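PDB 5NNY: WipB from Legionella pneumophila, which acts as a translocated Ser/Thr phosphatase directed at the host lysosomal nutrient-sensing machinery, the present chain being its phosphatase domain. Local coordinates for residues 190-195 against 282-287; 245-250 against 257-262. All coordinates share one frame; numbering follows the deposited sequence. Where two conformers were deposited one is given.

Contact 1: 190-195 against 282-287; sequences LKIISY and AATVWG
T284, on the last full turn of helix 280-286, packs on I192 and I193, which lie where strand 190-198 of the mixed sheet is interrupted; this is a helix-on-sheet contact in the calcineurin-like phosphoesterase fold. I192 has helical backbone angles (phi/psi -70/-51°), evidence that the strand is broken here. The T284 side chain can be traced outward. Its CB stays 4.7 Å from I192 CG2 and faces the strand, and there the chain forks. OG1 turns back along the helix and hydrogen-bonds to V280 O, so the hydroxyl is satisfied within its own helix. The other branch, CG2, extends anti to the backbone N and does the touching: it lies 4.0 Å from I192 CG2, in the conformer given, and 4.3 Å from I193 CG2. Those two isoleucine methyls are 4.4 Å apart, so the threonine methyl sits over the dip between them in a nearly equilateral triangle. The I192 and T284 side chains cross at about a right angle. G287, with positive phi, then closes the helix in a Schellman motif. N244 of helix 233-253 holds two backbone atoms of the break, its OD1 accepting from I192 N and its ND2 donating to I193 O.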
ATOM      1  N   LEU A 190      -6.547   0.890  -4.389  1.00 21.18           N
ATOM      2  CA  LEU A 190      -6.633   0.581  -2.974  1.00 18.78           C
ATOM      3  C   LEU A 190      -7.933  -0.156  -2.656  1.00 22.50           C
ATOM      4  O   LEU A 190      -9.002   0.168  -3.184  1.00 25.55           O
ATOM      5  CB  LEU A 190      -6.564   1.884  -2.177  1.00 23.74           C
ATOM      6  CG  LEU A 190      -5.777   2.109  -0.892  1.00 30.31           C
ATOM      7  CD1 LEU A 190      -4.443   1.371  -0.865  1.00 20.45           C
ATOM      8  CD2 LEU A 190      -5.558   3.625  -0.693  1.00 22.43           C
ATOM      9  N   LYS A 191      -7.829  -1.152  -1.788  1.00 21.45           N
ATOM     10  CA  LYS A 191      -8.982  -1.875  -1.256  1.00 20.83           C
ATOM     11  C   LYS A 191      -8.740  -2.068   0.231  1.00 18.13           C
ATOM     12  O   LYS A 191      -7.611  -2.291   0.649  1.00 23.41           O
ATOM     13  CB  LYS A 191      -9.170  -3.244  -1.925  1.00 21.12           C
ATOM     14  CG  LYS A 191      -9.248  -3.198  -3.438  1.00 25.40           C
ATOM     15  CD  LYS A 191     -10.636  -3.516  -3.917  1.00 36.21           C
ATOM     16  CE  LYS A 191     -10.667  -3.809  -5.410  1.00 46.04           C
ATOM     17  NZ  LYS A 191     -10.352  -5.244  -5.689  1.00 49.96           N
ATOM     18  N   ILE A 192      -9.807  -1.964   1.030  0.51 16.33           N
ATOM     19  CA  ILE A 192      -9.674  -2.277   2.454  0.51 21.16           C
ATOM     20  C   ILE A 192      -9.460  -3.770   2.638  0.51 21.61           C
ATOM     21  O   ILE A 192      -8.552  -4.209   3.352  0.51 19.54           O
ATOM     22  CB  ILE A 192     -10.910  -1.819   3.250  0.51 24.95           C
ATOM     23  CG1 ILE A 192     -11.245  -0.357   3.011  0.51 25.50           C
ATOM     24  CG2 ILE A 192     -10.691  -2.054   4.742  0.51 29.53           C
ATOM     25  CD1 ILE A 192     -12.466   0.082   3.797  0.51 31.44           C
ATOM     26  N   ILE A 193     -10.326  -4.568   2.022  1.00 16.77           N
ATOM     27  CA  ILE A 193     -10.218  -6.016   2.037  1.00 19.85           C
ATOM     28  C   ILE A 193     -10.524  -6.475   0.615  1.00 23.51           C
ATOM     29  O   ILE A 193     -11.097  -5.735  -0.192  1.00 23.91           O
ATOM     30  CB  ILE A 193     -11.174  -6.692   3.053  1.00 26.89           C
ATOM     31  CG1 ILE A 193     -12.614  -6.233   2.819  1.00 30.07           C
ATOM     32  CG2 ILE A 193     -10.748  -6.414   4.487  1.00 21.14           C
ATOM     33  CD1 ILE A 193     -13.628  -6.922   3.696  1.00 31.69           C
ATOM     34  N   SER A 194     -10.137  -7.712   0.306  1.00 22.57           N
ATOM     35  CA  SER A 194     -10.354  -8.267  -1.026  1.00 24.10           C
ATOM     36  C   SER A 194     -10.654  -9.757  -0.903  1.00 22.53           C
ATOM     37  O   SER A 194     -10.710 -10.305   0.205  1.00 17.42           O
ATOM     38  CB  SER A 194      -9.150  -8.005  -1.931  1.00 24.61           C
ATOM     39  OG  SER A 194      -9.482  -8.361  -3.263  1.00 26.06           O
ATOM     40  N   TYR A 195     -10.843 -10.422  -2.050  1.00 19.61           N
ATOM     41  CA  TYR A 195     -11.201 -11.837  -1.997  1.00 18.01           C
ATOM     42  C   TYR A 195     -10.908 -12.544  -3.316  1.00 24.70           C
ATOM     43  O   TYR A 195     -10.814 -11.929  -4.384  1.00 20.61           O
ATOM     44  CB  TYR A 195     -12.681 -12.024  -1.617  1.00 15.72           C
ATOM     45  CG  TYR A 195     -13.627 -11.433  -2.634  1.00 17.51           C
ATOM     46  CD1 TYR A 195     -13.953 -12.134  -3.791  1.00 22.70           C
ATOM     47  CD2 TYR A 195     -14.185 -10.173  -2.441  1.00 26.56           C
ATOM     48  CE1 TYR A 195     -14.792 -11.590  -4.733  1.00 20.93           C
ATOM     49  CE2 TYR A 195     -15.025  -9.620  -3.371  1.00 22.38           C
ATOM     50  CZ  TYR A 195     -15.335 -10.337  -4.509  1.00 27.67           C
ATOM     51  OH  TYR A 195     -16.171  -9.778  -5.441  1.00 25.88           O
ATOM     52  N   ALA A 282      -9.650   1.425  11.698  1.00 22.63           N
ATOM     53  CA  ALA A 282      -8.417   1.256  12.463  1.00 16.93           C
ATOM     54  C   ALA A 282      -8.250  -0.195  12.913  1.00 22.20           C
ATOM     55  O   ALA A 282      -7.165  -0.777  12.786  1.00 21.96           O
ATOM     56  CB  ALA A 282      -8.405   2.211  13.665  1.00 14.02           C
ATOM     57  N   ALA A 283      -9.323  -0.801  13.419  1.00 20.41           N
ATOM     58  CA  ALA A 283      -9.259  -2.195  13.865  1.00 20.77           C
ATOM     59  C   ALA A 283      -8.862  -3.127  12.718  1.00 17.86           C
ATOM     60  O   ALA A 283      -8.082  -4.063  12.904  1.00 19.82           O
ATOM     61  CB  ALA A 283     -10.608  -2.597  14.454  1.00 20.46           C
ATOM     62  N   THR A 284      -9.329  -2.838  11.508  1.00 23.31           N
ATOM     63  CA  THR A 284      -9.009  -3.705  10.371  1.00 20.92           C
ATOM     64  C   THR A 284      -7.548  -3.550   9.940  1.00 17.74           C
ATOM     65  O   THR A 284      -6.837  -4.542   9.751  1.00 24.06           O
ATOM     66  CB  THR A 284      -9.966  -3.408   9.210  1.00 21.56           C
ATOM     67  OG1 THR A 284     -11.300  -3.737   9.602  1.00 19.37           O
ATOM     68  CG2 THR A 284      -9.604  -4.234   7.973  1.00 21.31           C
ATOM     69  N   VAL A 285      -7.069  -2.318   9.773  1.00 22.20           N
ATOM     70  CA  VAL A 285      -5.697  -2.159   9.294  1.00 18.15           C
ATOM     71  C   VAL A 285      -4.693  -2.594  10.356  1.00 22.23           C
ATOM     72  O   VAL A 285      -3.584  -3.021  10.023  1.00 25.14           O
ATOM     73  CB  VAL A 285      -5.416  -0.716   8.806  1.00 23.81           C
ATOM     74  CG1 VAL A 285      -6.295  -0.378   7.601  1.00 23.24           C
ATOM     75  CG2 VAL A 285      -5.588   0.309   9.933  1.00 27.68           C
ATOM     76  N   TRP A 286      -5.040  -2.469  11.650  1.00 15.45           N
ATOM     77  CA  TRP A 286      -4.104  -2.914  12.685  1.00 24.63           C
ATOM     78  C   TRP A 286      -4.330  -4.363  13.112  1.00 24.22           C
ATOM     79  O   TRP A 286      -3.487  -4.922  13.822  1.00 20.82           O
ATOM     80  CB  TRP A 286      -4.166  -1.991  13.923  1.00 20.43           C
ATOM     81  CG  TRP A 286      -3.464  -0.629  13.719  1.00 19.35           C
ATOM     82  CD1 TRP A 286      -4.056   0.567  13.443  1.00 19.68           C
ATOM     83  CD2 TRP A 286      -2.049  -0.379  13.762  1.00 16.06           C
ATOM     84  NE1 TRP A 286      -3.093   1.555  13.313  1.00 25.89           N
ATOM     85  CE2 TRP A 286      -1.855   0.993  13.501  1.00 21.42           C
ATOM     86  CE3 TRP A 286      -0.928  -1.185  14.001  1.00 18.53           C
ATOM     87  CZ2 TRP A 286      -0.596   1.573  13.480  1.00 21.73           C
ATOM     88  CZ3 TRP A 286       0.314  -0.616  13.954  1.00 20.00           C
ATOM     89  CH2 TRP A 286       0.476   0.751  13.709  1.00 20.44           C
ATOM     90  N   GLY A 287      -5.418  -4.991  12.682  1.00 19.53           N
ATOM     91  CA  GLY A 287      -5.655  -6.383  13.053  1.00 19.24           C
ATOM     92  C   GLY A 287      -5.999  -6.560  14.516  1.00 23.55           C
ATOM     93  O   GLY A 287      -5.627  -7.576  15.124  1.00 22.09           O
TER

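Contact 2: 245-250 against 257-262; sequences KKFAEK and HTLYTH
Regular helix at 245-250, with E249 N bonded to K245 O at 3.1 Å, faces the short 3-10 turn at 257-258 and the loop that follows, and the two backbones come closest at K250 and T258, whose CA atoms are 8.6 Å apart. No hydrogen bond crosses this gap; L259 reaches across it from the loop. Its CB points at the helix, and CG, anti to its own carbonyl carbon (chi1 -62°), divides the leucine into two methyls. CD1 approaches the F247 ring obliquely and is equally near two ring atoms, 3.9 Å from both F247 CD1 and F247 CE1, so it rests against the bond joining them; it also reaches K250 CG. F247 presents that bond because its CG is anti to the backbone N (chi1 178°), which swings the ring off the helix flank toward the loop. L259 CD2 lies along the K250 methylenes, 4.2 Å from K250 CE, a contact made by the aliphatic part of the lysine and not by the ammonium group. This links the end of helix 233-253 to the loop entering helix 262-270. F224 of helix 214-224 touches F247, K250 and L259 alike, E135 of helix 128-138 accepts bonds from Y260 OH and H262 NE2, and F247 also packs on strand 190-198.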
ATOM      1  N   LYS A 245     -16.687  -0.312  -2.739  1.00 27.04           N
ATOM      2  CA  LYS A 245     -17.237   0.763  -3.563  1.00 25.16           C
ATOM      3  C   LYS A 245     -17.398   2.036  -2.754  1.00 30.27           C
ATOM      4  O   LYS A 245     -17.061   3.125  -3.228  1.00 23.90           O
ATOM      5  CB  LYS A 245     -18.589   0.373  -4.156  1.00 27.55           C
ATOM      6  CG  LYS A 245     -19.213   1.459  -5.036  1.00 25.39           C
ATOM      7  CD  LYS A 245     -20.608   1.063  -5.530  1.00 29.41           C
ATOM      8  CE  LYS A 245     -21.131   2.005  -6.609  1.00 41.57           C
ATOM      9  NZ  LYS A 245     -22.526   1.672  -7.042  1.00 45.83           N
ATOM     10  N   LYS A 246     -17.936   1.919  -1.542  1.00 17.21           N
ATOM     11  CA  LYS A 246     -18.015   3.071  -0.654  1.00 16.02           C
ATOM     12  C   LYS A 246     -16.627   3.599  -0.319  1.00 18.95           C
ATOM     13  O   LYS A 246     -16.422   4.818  -0.245  1.00 21.02           O
ATOM     14  CB  LYS A 246     -18.773   2.699   0.627  1.00 19.83           C
ATOM     15  CG  LYS A 246     -20.259   2.407   0.402  1.00 22.87           C
ATOM     16  CD  LYS A 246     -20.951   3.663  -0.116  1.00 32.08           C
ATOM     17  CE  LYS A 246     -22.457   3.528  -0.142  1.00 36.85           C
ATOM     18  NZ  LYS A 246     -22.878   2.352  -0.927  1.00 44.93           N
ATOM     19  N   PHE A 247     -15.655   2.701  -0.134  1.00 20.34           N
ATOM     20  CA  PHE A 247     -14.300   3.147   0.175  1.00 24.77           C
ATOM     21  C   PHE A 247     -13.715   3.939  -0.985  1.00 22.77           C
ATOM     22  O   PHE A 247     -13.085   4.990  -0.782  1.00 21.27           O
ATOM     23  CB  PHE A 247     -13.399   1.948   0.519  1.00 17.34           C
ATOM     24  CG  PHE A 247     -11.971   2.340   0.811  1.00 20.01           C
ATOM     25  CD1 PHE A 247     -11.624   2.870   2.047  1.00 21.42           C
ATOM     26  CD2 PHE A 247     -10.989   2.197  -0.145  1.00 27.26           C
ATOM     27  CE1 PHE A 247     -10.309   3.241   2.316  1.00 19.48           C
ATOM     28  CE2 PHE A 247      -9.680   2.572   0.118  1.00 23.79           C
ATOM     29  CZ  PHE A 247      -9.349   3.087   1.349  1.00 24.70           C
ATOM     30  N   ALA A 248     -13.929   3.456  -2.210  1.00 22.08           N
ATOM     31  CA  ALA A 248     -13.448   4.155  -3.397  1.00 24.64           C
ATOM     32  C   ALA A 248     -14.071   5.536  -3.533  1.00 23.22           C
ATOM     33  O   ALA A 248     -13.424   6.453  -4.044  1.00 22.73           O
ATOM     34  CB  ALA A 248     -13.732   3.325  -4.644  1.00 19.34           C
ATOM     35  N   GLU A 249     -15.324   5.709  -3.098  1.00 24.41           N
ATOM     36  CA  GLU A 249     -15.902   7.051  -3.082  1.00 24.38           C
ATOM     37  C   GLU A 249     -15.149   7.963  -2.125  1.00 22.83           C
ATOM     38  O   GLU A 249     -14.929   9.140  -2.431  1.00 23.64           O
ATOM     39  CB  GLU A 249     -17.384   6.990  -2.721  1.00 28.53           C
ATOM     40  CG  GLU A 249     -18.224   6.429  -3.863  1.00 26.45           C
ATOM     41  CD  GLU A 249     -19.632   6.056  -3.430  1.00 41.19           C
ATOM     42  OE1 GLU A 249     -20.332   5.384  -4.221  1.00 41.99           O
ATOM     43  OE2 GLU A 249     -20.037   6.428  -2.308  1.00 43.53           O
ATOM     44  N   LYS A 250     -14.761   7.442  -0.958  1.00 22.73           N
ATOM     45  CA  LYS A 250     -13.917   8.210  -0.050  1.00 20.83           C
ATOM     46  C   LYS A 250     -12.568   8.506  -0.681  1.00 19.87           C
ATOM     47  O   LYS A 250     -12.029   9.598  -0.504  1.00 23.50           O
ATOM     48  CB  LYS A 250     -13.692   7.460   1.262  1.00 21.34           C
ATOM     49  CG  LYS A 250     -14.927   7.158   2.092  1.00 26.91           C
ATOM     50  CD  LYS A 250     -15.591   8.404   2.617  1.00 33.83           C
ATOM     51  CE  LYS A 250     -16.867   8.024   3.363  1.00 36.10           C
ATOM     52  NZ  LYS A 250     -17.705   9.212   3.639  1.00 32.41           N
ATOM     53  N   HIS A 257      -8.943   9.927   5.007  1.00 17.72           N
ATOM     54  CA  HIS A 257      -8.427  10.342   6.305  1.00 18.86           C
ATOM     55  C   HIS A 257      -9.537  10.596   7.329  1.00 20.64           C
ATOM     56  O   HIS A 257      -9.239  10.686   8.522  1.00 21.48           O
ATOM     57  CB  HIS A 257      -7.549  11.599   6.167  1.00 14.98           C
ATOM     58  CG  HIS A 257      -8.322  12.843   5.862  1.00 23.30           C
ATOM     59  ND1 HIS A 257      -8.643  13.223   4.576  1.00 24.64           N
ATOM     60  CD2 HIS A 257      -8.839  13.794   6.676  1.00 24.14           C
ATOM     61  CE1 HIS A 257      -9.321  14.356   4.608  1.00 20.16           C
ATOM     62  NE2 HIS A 257      -9.448  14.727   5.869  1.00 26.20           N
ATOM     63  N   THR A 258     -10.802  10.719   6.897  1.00 18.19           N
ATOM     64  CA  THR A 258     -11.920  10.883   7.823  1.00 20.59           C
ATOM     65  C   THR A 258     -12.420   9.553   8.388  1.00 21.99           C
ATOM     66  O   THR A 258     -13.337   9.552   9.228  1.00 23.53           O
ATOM     67  CB  THR A 258     -13.095  11.611   7.147  1.00 18.64           C
ATOM     68  OG1 THR A 258     -13.717  10.735   6.203  1.00 23.67           O
ATOM     69  CG2 THR A 258     -12.640  12.890   6.416  1.00 21.09           C
ATOM     70  N   LEU A 259     -11.857   8.423   7.954  1.00 18.12           N
ATOM     71  CA  LEU A 259     -12.351   7.123   8.407  1.00 16.62           C
ATOM     72  C   LEU A 259     -11.757   6.668   9.738  1.00 18.54           C
ATOM     73  O   LEU A 259     -12.067   5.553  10.170  1.00 23.58           O
ATOM     74  CB  LEU A 259     -12.094   6.063   7.342  1.00 19.07           C
ATOM     75  CG  LEU A 259     -12.817   6.328   6.016  1.00 23.73           C
ATOM     76  CD1 LEU A 259     -12.331   5.375   4.922  1.00 22.25           C
ATOM     77  CD2 LEU A 259     -14.334   6.183   6.200  1.00 22.25           C
ATOM     78  N   TYR A 260     -10.947   7.505  10.391  1.00 19.92           N
ATOM     79  CA  TYR A 260     -10.253   7.175  11.632  1.00 21.04           C
ATOM     80  C   TYR A 260      -9.868   8.490  12.299  1.00 17.89           C
ATOM     81  O   TYR A 260      -9.803   9.540  11.653  1.00 22.61           O
ATOM     82  CB  TYR A 260      -8.995   6.322  11.377  1.00 18.99           C
ATOM     83  CG  TYR A 260      -7.998   7.042  10.471  1.00 21.94           C
ATOM     84  CD1 TYR A 260      -7.079   7.944  11.000  1.00 22.04           C
ATOM     85  CD2 TYR A 260      -7.984   6.825   9.084  1.00 20.49           C
ATOM     86  CE1 TYR A 260      -6.167   8.624  10.191  1.00 22.59           C
ATOM     87  CE2 TYR A 260      -7.066   7.496   8.264  1.00 20.24           C
ATOM     88  CZ  TYR A 260      -6.172   8.396   8.823  1.00 22.25           C
ATOM     89  OH  TYR A 260      -5.262   9.065   8.027  1.00 25.40           O
ATOM     90  N   THR A 261      -9.551   8.420  13.587  1.00 17.20           N
ATOM     91  CA  THR A 261      -8.893   9.541  14.251  1.00 22.30           C
ATOM     92  C   THR A 261      -7.532   9.075  14.747  1.00 19.79           C
ATOM     93  O   THR A 261      -7.265   7.877  14.841  1.00 19.46           O
ATOM     94  CB  THR A 261      -9.753  10.097  15.395  1.00 26.40           C
ATOM     95  OG1 THR A 261      -9.948   9.082  16.374  1.00 23.64           O
ATOM     96  CG2 THR A 261     -11.108  10.538  14.876  1.00 25.98           C
ATOM     97  N   HIS A 262      -6.645  10.031  15.031  1.00 21.48           N
ATOM     98  CA  HIS A 262      -5.278   9.637  15.349  1.00 23.61           C
ATOM     99  C   HIS A 262      -5.188   8.902  16.685  1.00 20.75           C
ATOM    100  O   HIS A 262      -4.294   8.074  16.873  1.00 17.41           O
ATOM    101  CB  HIS A 262      -4.352  10.853  15.310  1.00 19.22           C
ATOM    102  CG  HIS A 262      -4.121  11.375  13.920  1.00 26.71           C
ATOM    103  ND1 HIS A 262      -4.500  12.638  13.515  1.00 29.33           N
ATOM    104  CD2 HIS A 262      -3.571  10.786  12.831  1.00 26.19           C
ATOM    105  CE1 HIS A 262      -4.174  12.812  12.244  1.00 27.60           C
ATOM    106  NE2 HIS A 262      -3.615  11.700  11.804  1.00 23.10           N
TER

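Both contacts belong to the phosphatase domain, with their centres 11 Å apart. In sequence the order is 190-195, 245-250, 257-262, 282-287, so both halves of contact 2 fall between the halves of contact 1: a short-range helix-to-loop contact within a longer-range strand-helix pairing. They meet physically through F247, whose CE2 is 3.9 Å from L190 CB, and through I192, which packs on the same ring. Contact 1 also shares helix 214-224 with contact 2, since F224 reaches I192 as well, and L126 touches both F247 and V285 of segment 282-287. Helices 214-224, 233-253 and 280-286 thus gather here, consistent with a shared apolar region around the break in strand 190-198.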